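Side-chain contacts in ribonucleoside-diphosphate reductase subunit beta (Clostridium botulinum, PDB 6ZJK), which probably serves as the di-iron, radical-generating subunit of class I ribonucleotide reductase, the enzyme that reduces ribonucleoside diphosphates to deoxyribonucleoside diphosphates: residues N79-I82 with K83-P86; I100-L103 with N104-S108; L130-Q133 with T134-E138; I190-F193 with L194-I197; E277-I280 with Q281-Q284. All blocks are in the same frame, centred on the assembly; numbering follows the deposited sequence.

Contact 1: residues N79-I82 with K83-P86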
loop_
_atom_site.group_PDB
_atom_site.type_symbol
_atom_site.label_atom_id
_atom_site.label_comp_id
_atom_site.label_asym_id
_atom_site.label_seq_id
_atom_site.Cartn_x
_atom_site.Cartn_y
_atom_site.Cartn_z
ATOM N N ASN A 79 -8.722 -1.664 -28.079
ATOM C CA ASN A 79 -9.475 -2.135 -29.234
ATOM C C ASN A 79 -8.571 -2.361 -30.437
ATOM O O ASN A 79 -8.770 -3.321 -31.186
ATOM C CB ASN A 79 -10.586 -1.146 -29.574
ATOM C CG ASN A 79 -11.814 -1.315 -28.695
ATOM O OD1 ASN A 79 -11.814 -2.085 -27.727
ATOM N ND2 ASN A 79 -12.870 -0.580 -29.022
ATOM N N GLU A 80 -7.559 -1.505 -30.630
ATOM C CA GLU A 80 -6.664 -1.680 -31.774
ATOM C C GLU A 80 -5.723 -2.861 -31.571
ATOM O O GLU A 80 -5.416 -3.586 -32.526
ATOM C CB GLU A 80 -5.855 -0.401 -32.030
ATOM C CG GLU A 80 -6.650 0.736 -32.658
ATOM C CD GLU A 80 -7.368 0.304 -33.929
ATOM O OE1 GLU A 80 -6.684 -0.166 -34.870
ATOM O OE2 GLU A 80 -8.612 0.422 -33.987
ATOM N N ASP A 81 -5.291 -3.099 -30.329
ATOM C CA ASP A 81 -4.408 -4.227 -30.056
ATOM C C ASP A 81 -5.126 -5.571 -30.195
ATOM O O ASP A 81 -4.488 -6.574 -30.548
ATOM C CB ASP A 81 -3.815 -4.110 -28.651
ATOM C CG ASP A 81 -2.896 -2.880 -28.490
ATOM O OD1 ASP A 81 -3.053 -1.893 -29.252
ATOM O OD2 ASP A 81 -1.971 -2.936 -27.642
ATOM N N ILE A 82 -6.440 -5.617 -29.954
ATOM C CA ILE A 82 -7.179 -6.865 -30.163
ATOM C C ILE A 82 -7.068 -7.314 -31.615
ATOM O O ILE A 82 -6.820 -8.491 -31.901
ATOM C CB ILE A 82 -8.647 -6.684 -29.742
ATOM C CG1 ILE A 82 -8.736 -6.350 -28.241
ATOM C CG2 ILE A 82 -9.418 -7.931 -30.062
ATOM C CD1 ILE A 82 -10.138 -6.040 -27.754
ATOM N N LYS A 83 -7.185 -6.371 -32.550
ATOM C CA LYS A 83 -7.134 -6.819 -33.938
ATOM C C LYS A 83 -5.709 -7.181 -34.349
ATOM O O LYS A 83 -5.493 -8.165 -35.065
ATOM C CB LYS A 83 -7.657 -5.711 -34.855
ATOM C CG LYS A 83 -8.814 -4.858 -34.304
ATOM C CD LYS A 83 -9.728 -4.411 -35.451
ATOM C CE LYS A 83 -10.196 -2.963 -35.324
ATOM N NZ LYS A 83 -11.310 -2.595 -36.241
ATOM N N GLN A 84 -4.671 -6.570 -33.775
ATOM C CA GLN A 84 -3.299 -6.781 -34.234
ATOM C C GLN A 84 -2.630 -8.002 -33.612
ATOM O O GLN A 84 -1.688 -8.547 -34.202
ATOM C CB GLN A 84 -2.462 -5.545 -33.918
ATOM C CG GLN A 84 -3.074 -4.282 -34.458
ATOM C CD GLN A 84 -2.189 -3.080 -34.263
ATOM O OE1 GLN A 84 -1.974 -2.624 -33.135
ATOM N NE2 GLN A 84 -1.686 -2.540 -35.368
ATOM N N PHE A 85 -3.048 -8.408 -32.410
ATOM C CA PHE A 85 -2.404 -9.536 -31.738
ATOM C C PHE A 85 -2.314 -10.821 -32.574
ATOM O O PHE A 85 -1.282 -11.505 -32.479
ATOM C CB PHE A 85 -3.122 -9.819 -30.410
ATOM C CG PHE A 85 -2.389 -10.781 -29.520
ATOM C CD1 PHE A 85 -1.311 -10.362 -28.763
ATOM C CD2 PHE A 85 -2.779 -12.106 -29.443
ATOM C CE1 PHE A 85 -0.629 -11.244 -27.949
ATOM C CE2 PHE A 85 -2.109 -12.995 -28.621
ATOM C CZ PHE A 85 -1.038 -12.563 -27.871
ATOM N N PRO A 86 -3.341 -11.249 -33.327
ATOM C CA PRO A 86 -3.203 -12.498 -34.104
ATOM C C PRO A 86 -2.195 -12.432 -35.240
ATOM O O PRO A 86 -1.842 -13.481 -35.789
ATOM C CB PRO A 86 -4.624 -12.743 -34.643
ATOM C CG PRO A 86 -5.504 -11.996 -33.713
ATOM C CD PRO A 86 -4.741 -10.778 -33.320
#
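F85 N donates to D81 O at 3.0 Å, with an N-H...O angle of 149°. The bonds around it are weaker. E80 O receives weak bonds from both K83 N and Q84 N, each at 3.3 Å, while Q84 N also leans weakly on D81 O. Such divided bonding accompanies the loosening of this short helix toward the 3-10 segment at 85-86, on the periphery of the all-helical R2 fold. P86 brings no N-H, and its CD sits 3.4 Å from I82 O. Q84 places CG only 3.1 Å from E80 O, its first torsion (chi1 -54°) laying the chain beside its own backbone N. The amide beyond is satisfied at both ends, NE2 by G222 O and OE1 by M224 N. D81 is held likewise: OD1 takes A226 N and OD2 pairs with T227 OG1, which fastens the buried carboxylate to the first turn of helix 225-255. On the exposed flank any attraction between E80 and K83 probably acts across a gap, since OE2 of E80 lies 4.6 Å from NZ of K83 and its nearest side-chain atom there is K83 CE at 4.0 Å.

Contact 2: residues I100-L103 with N104-S108; sequences ISFL and NFLDS. With FE (Fe (III) ion), chain H.
N104, F105, L106 and D107 each donate their backbone N-H to the carbonyl four residues earlier, from N104 N to I100 O at 3.1 Å through D107 N to L103 O, where the N-H...O angle reaches 170°. This regular stretch belongs to helix 90-118, a member of the ferritin-like helical bundle that encloses the iron site. On one flank L106 lies over a face of the F102 ring: its CG is 4.2 Å from the ring centroid, 16° off the normal, a CH-pi contact, with CD1 3.7 Å from F102 CE2. F102 can reach forward because its CG stands opposite the backbone N (chi1 179°). L106 CD1 also touches L103 CD2 at 4.1 Å, and both leucines pack on F208 of helix 190-220. The flank carrying N104 and S108 meets the second subunit, where R49 O accepts from N104 ND2 and R49 N bonds S108 OG. Within the helix S108 OG donates to N104 O at 2.9 Å, approaching from the face of that carbonyl opposite to S108 N, and the serine is thereby tied to both chains. D107 turns inward: OD2 is hydrogen-bonded to Y144 OH, and OD1 binds an iron ion at 2.2 Å.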
loop_
_atom_site.group_PDB
_atom_site.type_symbol
_atom_site.label_atom_id
_atom_site.label_comp_id
_atom_site.label_asym_id
_atom_site.label_seq_id
_atom_site.Cartn_x
_atom_site.Cartn_y
_atom_site.Cartn_z
ATOM N N ILE A 100 6.447 -10.308 -20.694
ATOM C CA ILE A 100 5.346 -9.894 -19.836
ATOM C C ILE A 100 5.154 -10.884 -18.687
ATOM O O ILE A 100 4.732 -10.499 -17.593
ATOM C CB ILE A 100 4.079 -9.653 -20.673
ATOM C CG1 ILE A 100 3.163 -8.673 -19.931
ATOM C CG2 ILE A 100 3.381 -10.938 -20.961
ATOM C CD1 ILE A 100 2.174 -7.967 -20.820
ATOM N N SER A 101 5.499 -12.156 -18.884
ATOM C CA SER A 101 5.435 -13.012 -17.701
ATOM C C SER A 101 6.564 -12.679 -16.729
ATOM O O SER A 101 6.348 -12.620 -15.512
ATOM C CB SER A 101 5.484 -14.479 -18.101
ATOM O OG SER A 101 5.769 -15.295 -16.981
ATOM N N PHE A 102 7.742 -12.281 -17.205
ATOM C CA PHE A 102 8.828 -11.853 -16.325
ATOM C C PHE A 102 8.482 -10.576 -15.577
ATOM O O PHE A 102 8.697 -10.486 -14.361
ATOM C CB PHE A 102 10.102 -11.650 -17.149
ATOM C CG PHE A 102 11.275 -11.189 -16.346
ATOM C CD1 PHE A 102 11.773 -11.963 -15.302
ATOM C CD2 PHE A 102 11.885 -9.979 -16.630
ATOM C CE1 PHE A 102 12.860 -11.537 -14.563
ATOM C CE2 PHE A 102 12.977 -9.546 -15.884
ATOM C CZ PHE A 102 13.468 -10.339 -14.860
ATOM N N LEU A 103 7.917 -9.587 -16.269
ATOM C CA LEU A 103 7.590 -8.337 -15.598
ATOM C C LEU A 103 6.514 -8.546 -14.525
ATOM O O LEU A 103 6.584 -7.943 -13.442
ATOM C CB LEU A 103 7.148 -7.297 -16.630
ATOM C CG LEU A 103 8.165 -6.899 -17.709
ATOM C CD1 LEU A 103 7.671 -5.709 -18.537
ATOM C CD2 LEU A 103 9.565 -6.619 -17.132
ATOM N N ASN A 104 5.551 -9.438 -14.780
ATOM C CA ASN A 104 4.526 -9.740 -13.775
ATOM C C ASN A 104 5.146 -10.362 -12.534
ATOM O O ASN A 104 4.693 -10.111 -11.412
ATOM C CB ASN A 104 3.457 -10.688 -14.356
ATOM C CG ASN A 104 2.240 -10.862 -13.423
ATOM O OD1 ASN A 104 1.562 -9.898 -13.062
ATOM N ND2 ASN A 104 1.967 -12.094 -13.045
ATOM N N PHE A 105 6.169 -11.189 -12.714
ATOM C CA PHE A 105 6.904 -11.694 -11.566
ATOM C C PHE A 105 7.586 -10.553 -10.807
ATOM O O PHE A 105 7.576 -10.534 -9.567
ATOM C CB PHE A 105 7.937 -12.732 -12.016
ATOM C CG PHE A 105 9.029 -12.945 -11.014
ATOM C CD1 PHE A 105 8.870 -13.868 -9.990
ATOM C CD2 PHE A 105 10.204 -12.186 -11.062
ATOM C CE1 PHE A 105 9.876 -14.052 -9.053
ATOM C CE2 PHE A 105 11.195 -12.357 -10.125
ATOM C CZ PHE A 105 11.042 -13.291 -9.125
ATOM N N LEU A 106 8.128 -9.570 -11.510
ATOM C CA LEU A 106 8.850 -8.471 -10.867
ATOM C C LEU A 106 7.974 -7.626 -9.940
ATOM O O LEU A 106 8.281 -7.437 -8.835
ATOM C CB LEU A 106 9.581 -7.619 -11.877
ATOM C CG LEU A 106 10.750 -8.211 -12.628
ATOM C CD1 LEU A 106 11.430 -7.209 -13.480
ATOM C CD2 LEU A 106 11.710 -9.018 -11.831
ATOM N N ASP A 107 6.863 -7.177 -10.453
ATOM C CA ASP A 107 5.936 -6.418 -9.707
ATOM C C ASP A 107 5.302 -7.250 -8.586
ATOM O O ASP A 107 5.024 -6.725 -7.572
ATOM C CB ASP A 107 4.901 -5.806 -10.588
ATOM C CG ASP A 107 5.402 -4.611 -11.359
ATOM O OD1 ASP A 107 5.970 -3.693 -10.814
ATOM O OD2 ASP A 107 5.183 -4.555 -12.530
ATOM N N SER A 108 5.110 -8.547 -8.775
ATOM C CA SER A 108 4.567 -9.364 -7.748
ATOM C C SER A 108 5.513 -9.443 -6.587
ATOM O O SER A 108 5.109 -9.321 -5.501
ATOM C CB SER A 108 4.179 -10.755 -8.259
ATOM O OG SER A 108 3.054 -10.698 -9.069
HETATM FE FE FE H . 6.229 -1.527 -11.156
HETATM O O HOH W 1 7.221 0.667 -10.986
#

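Contact 3: residues L130-Q133 with T134-E138. With FE (Fe (III) ion), chain G; FE (Fe (III) ion), chain H.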
loop_
_atom_site.group_PDB
_atom_site.type_symbol
_atom_site.label_atom_id
_atom_site.label_comp_id
_atom_site.label_asym_id
_atom_site.label_seq_id
_atom_site.Cartn_x
_atom_site.Cartn_y
_atom_site.Cartn_z
ATOM N N LEU A 130 6.736 4.483 0.645
ATOM C CA LEU A 130 6.874 3.090 0.230
ATOM C C LEU A 130 5.522 2.390 0.141
ATOM O O LEU A 130 5.347 1.496 -0.703
ATOM C CB LEU A 130 7.801 2.329 1.185
ATOM C CG LEU A 130 9.288 2.721 1.189
ATOM C CD1 LEU A 130 9.960 2.132 2.411
ATOM C CD2 LEU A 130 9.990 2.224 -0.066
ATOM N N ASN A 131 4.568 2.762 1.006
ATOM C CA ASN A 131 3.215 2.206 0.922
ATOM C C ASN A 131 2.517 2.663 -0.355
ATOM O O ASN A 131 1.785 1.891 -0.979
ATOM C CB ASN A 131 2.374 2.641 2.131
ATOM C CG ASN A 131 2.741 1.923 3.410
ATOM O OD1 ASN A 131 3.316 0.841 3.393
ATOM N ND2 ASN A 131 2.361 2.511 4.539
ATOM N N ILE A 132 2.745 3.880 -0.773
ATOM C CA ILE A 132 2.172 4.320 -2.001
ATOM C C ILE A 132 2.826 3.539 -3.152
ATOM O O ILE A 132 2.205 3.200 -4.097
ATOM C CB ILE A 132 2.393 5.789 -2.222
ATOM C CG1 ILE A 132 1.756 6.614 -1.112
ATOM C CG2 ILE A 132 1.824 6.233 -3.520
ATOM C CD1 ILE A 132 1.993 8.096 -1.226
ATOM N N GLN A 133 4.109 3.262 -3.023
ATOM C CA GLN A 133 4.816 2.533 -4.027
ATOM C C GLN A 133 4.200 1.169 -4.138
ATOM O O GLN A 133 3.929 0.760 -5.192
ATOM C CB GLN A 133 6.300 2.413 -3.724
ATOM C CG GLN A 133 7.128 1.766 -4.794
ATOM C CD GLN A 133 8.603 1.645 -4.485
ATOM O OE1 GLN A 133 9.137 2.213 -3.558
ATOM N NE2 GLN A 133 9.271 0.882 -5.299
ATOM N N THR A 134 4.006 0.490 -3.025
ATOM C CA THR A 134 3.434 -0.857 -3.039
ATOM C C THR A 134 2.088 -0.892 -3.760
ATOM O O THR A 134 1.810 -1.815 -4.545
ATOM C CB THR A 134 3.272 -1.370 -1.612
ATOM O OG1 THR A 134 4.551 -1.432 -0.983
ATOM C CG2 THR A 134 2.652 -2.745 -1.602
ATOM N N PHE A 135 1.243 0.103 -3.491
ATOM C CA PHE A 135 -0.043 0.239 -4.164
ATOM C C PHE A 135 0.132 0.367 -5.677
ATOM O O PHE A 135 -0.596 -0.270 -6.445
ATOM C CB PHE A 135 -0.754 1.453 -3.560
ATOM C CG PHE A 135 -1.795 2.071 -4.430
ATOM C CD1 PHE A 135 -3.084 1.547 -4.476
ATOM C CD2 PHE A 135 -1.514 3.214 -5.157
ATOM C CE1 PHE A 135 -4.067 2.145 -5.250
ATOM C CE2 PHE A 135 -2.487 3.817 -5.945
ATOM C CZ PHE A 135 -3.767 3.281 -5.991
ATOM N N GLN A 136 1.118 1.154 -6.121
ATOM C CA GLN A 136 1.384 1.333 -7.553
ATOM C C GLN A 136 1.875 0.052 -8.205
ATOM O O GLN A 136 1.566 -0.196 -9.377
ATOM C CB GLN A 136 2.421 2.451 -7.797
ATOM C CG GLN A 136 1.885 3.846 -7.480
ATOM C CD GLN A 136 2.844 4.982 -7.727
ATOM O OE1 GLN A 136 4.038 4.778 -8.010
ATOM N NE2 GLN A 136 2.321 6.210 -7.639
ATOM N N GLU A 137 2.607 -0.763 -7.492
ATOM C CA GLU A 137 3.077 -2.011 -7.992
ATOM C C GLU A 137 1.886 -2.990 -8.184
ATOM O O GLU A 137 1.867 -3.722 -9.122
ATOM C CB GLU A 137 4.139 -2.625 -7.111
ATOM C CG GLU A 137 5.424 -1.858 -6.834
ATOM C CD GLU A 137 6.213 -1.311 -8.012
ATOM O OE1 GLU A 137 5.707 -1.113 -9.060
ATOM O OE2 GLU A 137 7.384 -1.020 -7.861
ATOM N N GLU A 138 0.921 -2.973 -7.273
ATOM C CA GLU A 138 -0.288 -3.773 -7.456
ATOM C C GLU A 138 -1.041 -3.354 -8.712
ATOM O O GLU A 138 -1.597 -4.203 -9.429
ATOM C CB GLU A 138 -1.199 -3.684 -6.231
ATOM C CG GLU A 138 -0.613 -4.241 -4.936
ATOM C CD GLU A 138 -0.633 -5.757 -4.861
ATOM O OE1 GLU A 138 -1.045 -6.418 -5.840
ATOM O OE2 GLU A 138 -0.251 -6.300 -3.800
HETATM FE FE FE G . 8.539 0.018 -9.404
HETATM FE FE FE H . 6.229 -1.527 -11.156
HETATM O O HOH W 1 7.221 0.667 -10.986
#
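This is a buried contact between successive turns of helix 124-151, running from the L130-T134 pair, near the second subunit, to the Q133-E137 pair, at the iron site. L130 O is gripped twice by T134: the backbone N donates at 2.9 Å and OG1 at 3.0 Å, from opposite faces of the carbonyl plane. The hydroxyl lies beside its own backbone N (chi1 -61°) and so finds its acceptor within the helix. One turn on, E137 N bonds Q133 O at 3.1 Å, and the two side chains run alongside one another. The Q133 amide and E137 carboxylate planes are 59° apart, and Q133 NE2 remains 3.7 Å from E137 OE2, so this is packing rather than a bond. The sequence from E137 to H140 is an ExxH motif of the ferritin-like di-iron fold, and E137 is its bridging carboxylate: OE1 binds one iron ion at 2.2 Å and OE2 the other at 2.2 Å, while a water molecule also joins the two metals. D107 and H140 complete the protein ligands of the first iron; E204, E238 and H241 complete those of the second. Q136, beside I132 with NE2 4.1 Å from its CG2, acts in the second shell, for its OE1 bonds NE2 of H241 and probably helps position that ligand. F135, whose ring edge faces I132 O in plane, stacks on F135 of the second subunit.

Contact 4: residues I190-F193 with L194-I197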
loop_
_atom_site.group_PDB
_atom_site.type_symbol
_atom_site.label_atom_id
_atom_site.label_comp_id
_atom_site.label_asym_id
_atom_site.label_seq_id
_atom_site.Cartn_x
_atom_site.Cartn_y
_atom_site.Cartn_z
ATOM N N ILE A 190 21.839 -5.995 9.120
ATOM C CA ILE A 190 21.941 -4.723 8.402
ATOM C C ILE A 190 22.582 -4.903 7.029
ATOM O O ILE A 190 22.136 -4.308 6.040
ATOM C CB ILE A 190 22.697 -3.672 9.239
ATOM C CG1 ILE A 190 22.831 -2.376 8.441
ATOM C CG2 ILE A 190 24.073 -4.169 9.653
ATOM C CD1 ILE A 190 21.544 -1.582 8.338
ATOM N N HIS A 191 23.543 -5.815 6.853
ATOM C CA HIS A 191 24.157 -5.979 5.538
ATOM C C HIS A 191 23.170 -6.586 4.547
ATOM O O HIS A 191 23.097 -6.151 3.389
ATOM C CB HIS A 191 25.417 -6.829 5.641
ATOM C CG HIS A 191 26.537 -6.138 6.350
ATOM N ND1 HIS A 191 26.776 -6.308 7.699
ATOM C CD2 HIS A 191 27.442 -5.226 5.921
ATOM C CE1 HIS A 191 27.805 -5.564 8.059
ATOM N NE2 HIS A 191 28.225 -4.895 7.000
ATOM N N ASN A 192 22.401 -7.591 4.982
ATOM C CA ASN A 192 21.342 -8.126 4.134
ATOM C C ASN A 192 20.314 -7.061 3.784
ATOM O O ASN A 192 19.738 -7.084 2.688
ATOM C CB ASN A 192 20.665 -9.311 4.817
ATOM C CG ASN A 192 21.593 -10.500 4.973
ATOM O OD1 ASN A 192 22.577 -10.629 4.246
ATOM N ND2 ASN A 192 21.263 -11.394 5.897
ATOM N N PHE A 193 20.093 -6.124 4.678
ATOM C CA PHE A 193 19.127 -5.071 4.457
ATOM C C PHE A 193 19.589 -4.129 3.369
ATOM O O PHE A 193 18.829 -3.817 2.493
ATOM C CB PHE A 193 18.839 -4.356 5.775
ATOM C CG PHE A 193 17.912 -3.196 5.662
ATOM C CD1 PHE A 193 16.568 -3.378 5.566
ATOM C CD2 PHE A 193 18.394 -1.927 5.693
ATOM C CE1 PHE A 193 15.715 -2.307 5.467
ATOM C CE2 PHE A 193 17.558 -0.849 5.586
ATOM C CZ PHE A 193 16.213 -1.041 5.480
ATOM N N LEU A 194 20.845 -3.709 3.410
ATOM C CA LEU A 194 21.393 -2.803 2.416
ATOM C C LEU A 194 21.557 -3.436 1.043
ATOM O O LEU A 194 21.400 -2.786 0.052
ATOM C CB LEU A 194 22.705 -2.217 2.877
ATOM C CG LEU A 194 22.679 -1.314 4.098
ATOM C CD1 LEU A 194 24.080 -0.956 4.521
ATOM C CD2 LEU A 194 21.864 -0.069 3.861
ATOM N N ARG A 195 21.869 -4.721 1.002
ATOM C CA ARG A 195 21.986 -5.422 -0.263
ATOM C C ARG A 195 20.585 -5.516 -0.889
ATOM O O ARG A 195 20.425 -5.351 -2.060
ATOM C CB ARG A 195 22.639 -6.784 -0.088
ATOM C CG ARG A 195 24.103 -6.743 0.279
ATOM C CD ARG A 195 24.787 -8.088 0.116
ATOM N NE ARG A 195 24.875 -8.805 1.376
ATOM C CZ ARG A 195 25.921 -8.757 2.189
ATOM N NH1 ARG A 195 26.970 -8.030 1.882
ATOM N NH2 ARG A 195 25.915 -9.423 3.322
ATOM N N ALA A 196 19.568 -5.653 -0.077
ATOM C CA ALA A 196 18.234 -5.691 -0.604
ATOM C C ALA A 196 17.793 -4.348 -1.147
ATOM O O ALA A 196 17.028 -4.286 -2.054
ATOM C CB ALA A 196 17.275 -6.165 0.419
ATOM N N ILE A 197 18.299 -3.275 -0.580
ATOM C CA ILE A 197 17.931 -1.976 -1.032
ATOM C C ILE A 197 18.537 -1.748 -2.380
ATOM O O ILE A 197 17.935 -1.243 -3.236
ATOM C CB ILE A 197 18.400 -0.879 -0.059
ATOM C CG1 ILE A 197 17.735 -1.019 1.298
ATOM C CG2 ILE A 197 18.164 0.481 -0.639
ATOM C CD1 ILE A 197 16.316 -0.631 1.360
HETATM O O HOH W 2 22.653 -10.346 1.278
#
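I197 lies over one face of the F193 ring, with CG1 4.3 Å above the plane and displaced toward the rim, and CD1 4.1 Å from F193 CZ. The same phenyl group also meets the ring of F184. A second apolar pair lies nearby: I190 CG1 is 4.4 Å from L194 CD1, and L194 continues into side chains of helices 225-255 and 262-287. On the polar side R195 folds back over H191. A bend at chi3 (-98°) brings the guanidinium above H191 O, which sits 3.7 Å from its plane and toward the rim, and places NH2 3.5 Å from H191 CB. N192 OD1 lies near the guanidinium plane at its edge, 3.7 Å from NH2, but the link between them is a water molecule: it accepts from R195 NE at 2.7 Å and donates to N192 OD1 at 3.0 Å. R195 NH1 has, in addition, a long and weak ion pair with E267. E189, just before the helix, accepts from H191 ND1 through OE1 and from N192 N through OE2, while N192 ND2 donates to E187 O. The first turns of helix 190-220 thus have an apolar flank and a polar flank of H191, N192 and R195, with one bound water; farther along, this helix of the ferritin-like bundle carries the iron ligand E204.

Contact 5: residues E277-I280 with Q281-Q284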
loop_
_atom_site.group_PDB
_atom_site.type_symbol
_atom_site.label_atom_id
_atom_site.label_comp_id
_atom_site.label_asym_id
_atom_site.label_seq_id
_atom_site.Cartn_x
_atom_site.Cartn_y
_atom_site.Cartn_z
ATOM N N GLU A 277 24.810 -7.919 -16.656
ATOM C CA GLU A 277 25.162 -9.082 -17.422
ATOM C C GLU A 277 23.956 -9.981 -17.635
ATOM O O GLU A 277 23.689 -10.384 -18.708
ATOM C CB GLU A 277 26.339 -9.787 -16.787
ATOM C CG GLU A 277 27.687 -9.238 -17.235
ATOM C CD GLU A 277 28.830 -9.659 -16.339
ATOM O OE1 GLU A 277 28.760 -10.744 -15.777
ATOM O OE2 GLU A 277 29.793 -8.892 -16.171
ATOM N N HIS A 278 23.213 -10.236 -16.587
ATOM C CA HIS A 278 22.004 -10.998 -16.670
ATOM C C HIS A 278 20.982 -10.388 -17.615
ATOM O O HIS A 278 20.468 -11.055 -18.423
ATOM C CB HIS A 278 21.348 -11.123 -15.321
ATOM C CG HIS A 278 22.078 -11.974 -14.355
ATOM N ND1 HIS A 278 21.658 -12.143 -13.067
ATOM C CD2 HIS A 278 23.205 -12.697 -14.472
ATOM C CE1 HIS A 278 22.485 -12.936 -12.431
ATOM N NE2 HIS A 278 23.434 -13.289 -13.264
ATOM N N GLU A 279 20.714 -9.109 -17.526
ATOM C CA GLU A 279 19.687 -8.451 -18.326
ATOM C C GLU A 279 20.050 -8.434 -19.811
ATOM O O GLU A 279 19.174 -8.564 -20.672
ATOM C CB GLU A 279 19.444 -7.043 -17.780
ATOM C CG GLU A 279 18.257 -6.347 -18.369
ATOM C CD GLU A 279 16.953 -7.154 -18.204
ATOM O OE1 GLU A 279 16.723 -7.780 -17.139
ATOM O OE2 GLU A 279 16.179 -7.207 -19.177
ATOM N N ILE A 280 21.328 -8.255 -20.134
ATOM C CA ILE A 280 21.755 -8.302 -21.533
ATOM C C ILE A 280 21.540 -9.700 -22.104
ATOM O O ILE A 280 20.994 -9.878 -23.203
ATOM C CB ILE A 280 23.228 -7.881 -21.650
ATOM C CG1 ILE A 280 23.401 -6.397 -21.321
ATOM C CG2 ILE A 280 23.751 -8.158 -23.050
ATOM C CD1 ILE A 280 24.870 -5.939 -21.325
ATOM N N GLN A 281 22.004 -10.709 -21.369
ATOM C CA GLN A 281 21.830 -12.066 -21.877
ATOM C C GLN A 281 20.355 -12.452 -21.982
ATOM O O GLN A 281 19.929 -13.015 -22.994
ATOM C CB GLN A 281 22.548 -13.011 -20.931
ATOM C CG GLN A 281 23.149 -14.210 -21.559
ATOM C CD GLN A 281 23.750 -15.114 -20.511
ATOM O OE1 GLN A 281 24.732 -15.833 -20.777
ATOM N NE2 GLN A 281 23.212 -15.051 -19.307
ATOM N N TRP A 282 19.478 -11.977 -21.087
ATOM C CA TRP A 282 18.041 -12.223 -21.178
ATOM C C TRP A 282 17.442 -11.488 -22.369
ATOM O O TRP A 282 16.647 -12.062 -23.120
ATOM C CB TRP A 282 17.362 -11.783 -19.872
ATOM C CG TRP A 282 15.850 -11.655 -19.925
ATOM C CD1 TRP A 282 15.131 -10.499 -20.013
ATOM C CD2 TRP A 282 14.882 -12.720 -19.857
ATOM N NE1 TRP A 282 13.781 -10.773 -20.014
ATOM C CE2 TRP A 282 13.602 -12.126 -19.919
ATOM C CE3 TRP A 282 14.974 -14.111 -19.755
ATOM C CZ2 TRP A 282 12.422 -12.880 -19.889
ATOM C CZ3 TRP A 282 13.795 -14.864 -19.728
ATOM C CH2 TRP A 282 12.539 -14.244 -19.793
ATOM N N GLY A 283 17.827 -10.220 -22.558
ATOM C CA GLY A 283 17.313 -9.445 -23.677
ATOM C C GLY A 283 17.669 -10.045 -25.025
ATOM O O GLY A 283 16.837 -10.086 -25.935
ATOM N N GLN A 284 18.843 -10.602 -25.102
ATOM C CA GLN A 284 19.298 -11.197 -26.297
ATOM C C GLN A 284 18.571 -12.529 -26.520
ATOM O O GLN A 284 18.222 -12.861 -27.584
ATOM C CB GLN A 284 20.828 -11.371 -26.217
ATOM C CG GLN A 284 21.626 -10.091 -26.459
ATOM C CD GLN A 284 23.069 -10.194 -26.106
ATOM O OE1 GLN A 284 23.475 -11.079 -25.427
ATOM N NE2 GLN A 284 23.836 -9.279 -26.575
#
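At the edge of the W282 indole, near the ring plane, lies the carboxylate of E279, its OE2 3.6 Å from W282 CD1. The carboxylate itself is turned 65° from the plane of the ring. The same indole meets the ring of F102 from helix 90-118 with the planes at about 45°, neither stacked flat nor perpendicular, and packs on L170 and R173 of helix 168-186. The imidazole of H278 stands edge-to-face with F176 of that same helix. E279 arrives at the indole rim through a bend at chi2 (56°), and its carboxylate oxygens are satisfied separately: OE1 forms a salt bridge with R173 and OE2 a hydrogen bond with S210 OG. This buried charge is thus probably balanced by the arginine. On another flank the amide of Q284 lies alongside I280, with NE2 of Q284 3.7 Å from I280 CG2 and CG of Q284 3.3 Å from I280 O; NE2 donates to D296 O, so the amide both packs and anchors, at the start of helix 296-313, whose E300, I303 and K304 cover I280. The backbone beneath is a regular helix. Q281 N bonds E277 O at 3.2 Å, W282 N bonds H278 O at 3.0 Å, and Q284 N bonds I280 O at 3.0 Å. G283 N makes the shortest of these bonds, 2.8 Å to E279 O. E277 OE2 forms a salt bridge with R273 NH1. These are successive turns within helix 262-287, whose W282, E279 and I280 faces pack against helices 90-118, 168-186 and 296-313 of the ferritin-like R2 fold.

Overall arrangement
Contacts 2 and 3 form the buried core: helices 90-118 and 124-151 meet there at a shared iron ion, with D107 OD1 3.1 Å from E137 OE1, and both touch the second subunit. Contact 5 joins contact 2 by packing, F102 CB lying 3.8 Å from W282 CZ2, and so belongs to the layer outside the metal site. Contact 4 is mostly buried. Contact 1 is largely exposed, its centre about 28 Å from the chain's centre. Their chemistry differs accordingly: metal ligation in contacts 2 and 3, a buried salt bridge beside an indole in contact 5, a water-bridged polar flank in contact 4, and weak or divided backbone bonds in contact 1.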